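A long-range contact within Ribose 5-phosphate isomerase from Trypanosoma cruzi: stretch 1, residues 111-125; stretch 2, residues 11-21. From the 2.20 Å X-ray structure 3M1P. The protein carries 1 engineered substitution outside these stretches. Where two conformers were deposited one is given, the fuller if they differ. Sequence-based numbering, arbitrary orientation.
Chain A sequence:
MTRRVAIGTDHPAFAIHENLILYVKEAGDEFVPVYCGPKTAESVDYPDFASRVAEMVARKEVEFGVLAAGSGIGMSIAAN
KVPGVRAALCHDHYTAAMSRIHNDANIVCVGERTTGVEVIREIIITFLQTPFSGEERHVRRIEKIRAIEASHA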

# COMPACT_ATOMS: atom_id res chain seq x y z
N GLY A 111 10.69 0.61 3.80
CA GLY A 111 10.77 2.04 4.09
C GLY A 111 10.09 2.39 5.41
O GLY A 111 8.89 2.14 5.57
N GLU A 112 10.87 2.94 6.33
CA GLU A 112 10.40 3.44 7.64
C GLU A 112 9.43 4.63 7.52
O GLU A 112 8.52 4.79 8.36
CB GLU A 112 11.62 3.84 8.50
CG GLU A 112 11.32 4.17 9.98
CD GLU A 112 10.98 5.64 10.21
OE1 GLU A 112 11.30 6.47 9.33
OE2 GLU A 112 10.39 5.97 11.26
N ARG A 113 9.63 5.45 6.48
CA ARG A 113 8.81 6.63 6.25
C ARG A 113 7.53 6.33 5.47
O ARG A 113 6.62 7.17 5.42
CB ARG A 113 9.62 7.71 5.52
CG ARG A 113 10.85 8.22 6.27
CD ARG A 113 10.46 8.93 7.55
NE ARG A 113 11.62 9.31 8.35
CZ ARG A 113 11.56 10.08 9.44
NH1 ARG A 113 10.38 10.54 9.86
NH2 ARG A 113 12.67 10.38 10.10
N THR A 114 7.47 5.14 4.87
CA THR A 114 6.35 4.74 4.01
C THR A 114 5.46 3.66 4.63
O THR A 114 4.25 3.68 4.45
CB THR A 114 6.82 4.25 2.61
OG1 THR A 114 7.62 3.08 2.74
CG2 THR A 114 7.63 5.31 1.90
N THR A 115 6.07 2.73 5.37
CA THR A 115 5.38 1.53 5.83
C THR A 115 5.37 1.52 7.37
O THR A 115 6.40 1.71 8.01
CB THR A 115 6.09 0.26 5.23
OG1 THR A 115 6.10 0.36 3.81
CG2 THR A 115 5.40 -1.03 5.63
N GLY A 116 4.19 1.33 7.97
CA GLY A 116 4.09 1.30 9.43
C GLY A 116 4.86 0.13 10.02
O GLY A 116 4.96 -0.93 9.38
N VAL A 117 5.41 0.30 11.23
CA VAL A 117 6.21 -0.76 11.87
C VAL A 117 5.51 -2.12 11.93
O VAL A 117 6.16 -3.15 11.78
CB VAL A 117 6.79 -0.38 13.31
CG1 VAL A 117 7.70 0.85 13.24
CG2 VAL A 117 5.69 -0.16 14.34
N GLU A 118 4.19 -2.15 12.13
CA GLU A 118 3.50 -3.45 12.23
C GLU A 118 3.43 -4.18 10.88
O GLU A 118 3.38 -5.40 10.85
CB GLU A 118 2.11 -3.32 12.87
CG GLU A 118 2.13 -2.97 14.39
CD GLU A 118 2.96 -3.94 15.21
OE1 GLU A 118 2.79 -5.17 15.06
OE2 GLU A 118 3.79 -3.46 16.01
N VAL A 119 3.43 -3.42 9.78
CA VAL A 119 3.52 -4.01 8.45
C VAL A 119 4.96 -4.42 8.16
O VAL A 119 5.19 -5.47 7.55
CB VAL A 119 2.94 -3.07 7.36
CG1 VAL A 119 3.11 -3.66 5.95
CG2 VAL A 119 1.46 -2.80 7.64
N ILE A 120 5.92 -3.63 8.63
CA ILE A 120 7.33 -3.98 8.50
C ILE A 120 7.57 -5.29 9.24
O ILE A 120 8.21 -6.20 8.71
CB ILE A 120 8.28 -2.85 9.02
CG1 ILE A 120 8.27 -1.68 8.03
CG2 ILE A 120 9.71 -3.39 9.20
CD1 ILE A 120 9.01 -0.40 8.52
N ARG A 121 7.02 -5.39 10.45
CA ARG A 121 7.03 -6.63 11.22
C ARG A 121 6.52 -7.82 10.39
O ARG A 121 7.20 -8.84 10.28
CB ARG A 121 6.22 -6.47 12.51
CG ARG A 121 6.27 -7.72 13.39
CD ARG A 121 5.44 -7.57 14.67
NE ARG A 121 5.38 -8.85 15.38
CZ ARG A 121 4.50 -9.82 15.12
NH1 ARG A 121 3.60 -9.66 14.16
NH2 ARG A 121 4.54 -10.96 15.81
N GLU A 122 5.34 -7.65 9.80
CA GLU A 122 4.71 -8.67 8.98
C GLU A 122 5.56 -9.02 7.76
O GLU A 122 5.71 -10.20 7.42
CB GLU A 122 3.33 -8.18 8.54
CG GLU A 122 2.48 -9.21 7.81
CD GLU A 122 1.19 -8.62 7.31
OE1 GLU A 122 1.24 -7.71 6.45
OE2 GLU A 122 0.12 -9.03 7.78
N ILE A 123 6.11 -7.99 7.11
CA ILE A 123 7.01 -8.18 5.97
C ILE A 123 8.23 -9.03 6.36
O ILE A 123 8.54 -10.02 5.68
CB ILE A 123 7.44 -6.82 5.39
CG1 ILE A 123 6.27 -6.14 4.67
CG2 ILE A 123 8.66 -6.95 4.43
CD1 ILE A 123 6.55 -4.69 4.35
N ILE A 124 8.91 -8.67 7.45
CA ILE A 124 10.13 -9.39 7.85
C ILE A 124 9.83 -10.85 8.16
O ILE A 124 10.51 -11.74 7.68
CB ILE A 124 10.88 -8.66 9.01
CG1 ILE A 124 11.55 -7.40 8.45
CG2 ILE A 124 11.93 -9.58 9.68
CD1 ILE A 124 12.02 -6.44 9.51
N ILE A 125 8.77 -11.09 8.93
CA ILE A 125 8.37 -12.45 9.30
C ILE A 125 7.98 -13.29 8.08
O ILE A 125 8.46 -14.41 7.93
CB ILE A 125 7.25 -12.43 10.39
CG1 ILE A 125 7.83 -11.94 11.73
CG2 ILE A 125 6.52 -13.81 10.47
CD1 ILE A 125 6.79 -11.40 12.74
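Stretch 2 11-21: HPAFAIHENLI

The contact joins the starts of two helices running in roughly the same direction with the segments that precede them. The first residues of stretch 2 form a weakly bonded helical segment, about 11-14, followed by a type I beta turn from Phe 14 to His 17. Ile 16 takes the N-cap position, and from His 17 the chain is a regular helix, with Leu 20 N hydrogen-bonded to Ile 16 O (3.0 Å). In stretch 1, the loop ends at Gly 116, itself an N-cap, and helix 117-125 follows. The two helix axes cross at -34° and approach to 10.6 Å. The CA atoms come nearest ahead of helices 117-125 and 17-21, where those of Glu 112 and Ala 13 are 5.6 Å apart; farther along, the CA atoms of Val 117 and Asn 19 are separated by 7.9 Å.

Along the helices the contact is mainly apolar. Ile 16, with chi1 near +60° (p), packs its CG2 4.0 Å from Val 117 CG1 and its CD1 4.0 Å from Ile 120 CD1. One turn on, the CB of Leu 20 points sideways, but the end of its side chain comes nearer to stretch 1: CD2 lies 3.9 Å from Ile 120 CG2 and 3.6 Å from Ile 124 CD1. Ile 120 thus touches both Ile 16 and Leu 20. Asn 19 OD1 lies 4.3 Å from Val 117 CG1.

Around the loop, Glu 112 and Arg 113 meet stretch 2 with both carbon and polar atoms. Glu 112 CG sits 3.8 Å from Ile 16 CD1, Glu 112 CB 4.1 Å from Ala 13 CB, and Glu 112 CD 3.8 Å from Pro 12 O. Pro 12 CB meets the edge of the Arg 113 guanidinium, 3.5 Å from NH2. Within stretch 1, Arg 113 NE and Glu 112 OE1 form a salt bridge at 3.0 Å, but the oxygen lies well out of the guanidinium plane, so only the charges interact. No hydrogen bond joins the stretches, which bury 400 Å² between them, both sides summed.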

# COMPACT_ATOMS: atom_id res chain seq x y z
N HIS A 11 19.97 6.58 8.69
CA HIS A 11 19.65 7.39 9.88
C HIS A 11 18.18 7.38 10.33
O HIS A 11 17.93 7.08 11.50
CB HIS A 11 20.19 8.82 9.75
CG HIS A 11 20.10 9.38 8.36
ND1 HIS A 11 19.39 10.53 8.07
CD2 HIS A 11 20.60 8.94 7.18
CE1 HIS A 11 19.46 10.77 6.77
NE2 HIS A 11 20.19 9.82 6.21
N PRO A 12 17.21 7.69 9.43
CA PRO A 12 15.83 7.73 9.91
C PRO A 12 15.30 6.38 10.43
O PRO A 12 14.48 6.36 11.35
CB PRO A 12 15.03 8.19 8.68
CG PRO A 12 15.88 7.89 7.51
CD PRO A 12 17.29 8.01 7.98
N ALA A 13 15.78 5.28 9.84
CA ALA A 13 15.38 3.93 10.24
C ALA A 13 16.14 3.41 11.46
O ALA A 13 15.80 2.35 12.00
CB ALA A 13 15.54 2.97 9.08
N PHE A 14 17.16 4.15 11.89
CA PHE A 14 17.88 3.80 13.12
C PHE A 14 16.95 3.72 14.34
O PHE A 14 17.07 2.83 15.17
CB PHE A 14 19.05 4.76 13.40
CG PHE A 14 19.69 4.57 14.75
CD1 PHE A 14 20.58 3.53 14.96
CD2 PHE A 14 19.34 5.40 15.82
CE1 PHE A 14 21.15 3.33 16.22
CE2 PHE A 14 19.91 5.21 17.08
CZ PHE A 14 20.81 4.17 17.28
N ALA A 15 15.99 4.63 14.42
CA ALA A 15 15.00 4.63 15.51
C ALA A 15 14.26 3.30 15.69
O ALA A 15 13.71 3.02 16.76
CB ALA A 15 14.00 5.78 15.32
N ILE A 16 14.24 2.47 14.65
CA ILE A 16 13.49 1.21 14.71
C ILE A 16 14.37 -0.04 14.62
O ILE A 16 13.87 -1.13 14.40
CB ILE A 16 12.32 1.17 13.68
CG1 ILE A 16 12.84 1.13 12.24
CG2 ILE A 16 11.36 2.35 13.92
CD1 ILE A 16 11.87 0.58 11.21
N HIS A 17 15.68 0.11 14.82
CA HIS A 17 16.59 -1.02 14.61
C HIS A 17 16.40 -2.15 15.63
O HIS A 17 16.59 -3.33 15.30
CB HIS A 17 18.04 -0.55 14.51
CG HIS A 17 18.66 -0.19 15.82
ND1 HIS A 17 19.56 -1.01 16.47
CD2 HIS A 17 18.51 0.90 16.61
CE1 HIS A 17 19.94 -0.44 17.60
NE2 HIS A 17 19.32 0.72 17.71
N GLU A 18 16.02 -1.79 16.86
CA GLU A 18 15.66 -2.76 17.89
C GLU A 18 14.40 -3.52 17.48
O GLU A 18 14.33 -4.74 17.65
CB GLU A 18 15.50 -2.10 19.28
CG GLU A 18 16.80 -1.49 19.82
CD GLU A 18 16.71 -1.00 21.29
OE1 GLU A 18 15.59 -0.89 21.84
OE2 GLU A 18 17.79 -0.74 21.89
N ASN A 19 13.42 -2.80 16.93
CA ASN A 19 12.24 -3.41 16.29
C ASN A 19 12.63 -4.50 15.28
O ASN A 19 12.13 -5.62 15.33
CB ASN A 19 11.40 -2.36 15.52
CG ASN A 19 10.84 -1.26 16.41
OD1 ASN A 19 9.62 -1.14 16.58
ND2 ASN A 19 11.72 -0.42 16.95
N LEU A 20 13.54 -4.14 14.36
CA LEU A 20 13.99 -5.06 13.31
C LEU A 20 14.63 -6.31 13.89
O LEU A 20 14.33 -7.42 13.46
CB LEU A 20 14.96 -4.35 12.37
CG LEU A 20 14.43 -3.05 11.76
CD1 LEU A 20 15.54 -2.35 10.99
CD2 LEU A 20 13.19 -3.30 10.87
N ILE A 21 15.52 -6.11 14.88
CA ILE A 21 16.16 -7.23 15.59
C ILE A 21 15.08 -8.15 16.18
O ILE A 21 15.10 -9.37 15.95
CB ILE A 21 17.14 -6.73 16.70
CG1 ILE A 21 18.36 -6.04 16.07
CG2 ILE A 21 17.58 -7.88 17.62
CD1 ILE A 21 19.18 -5.18 17.04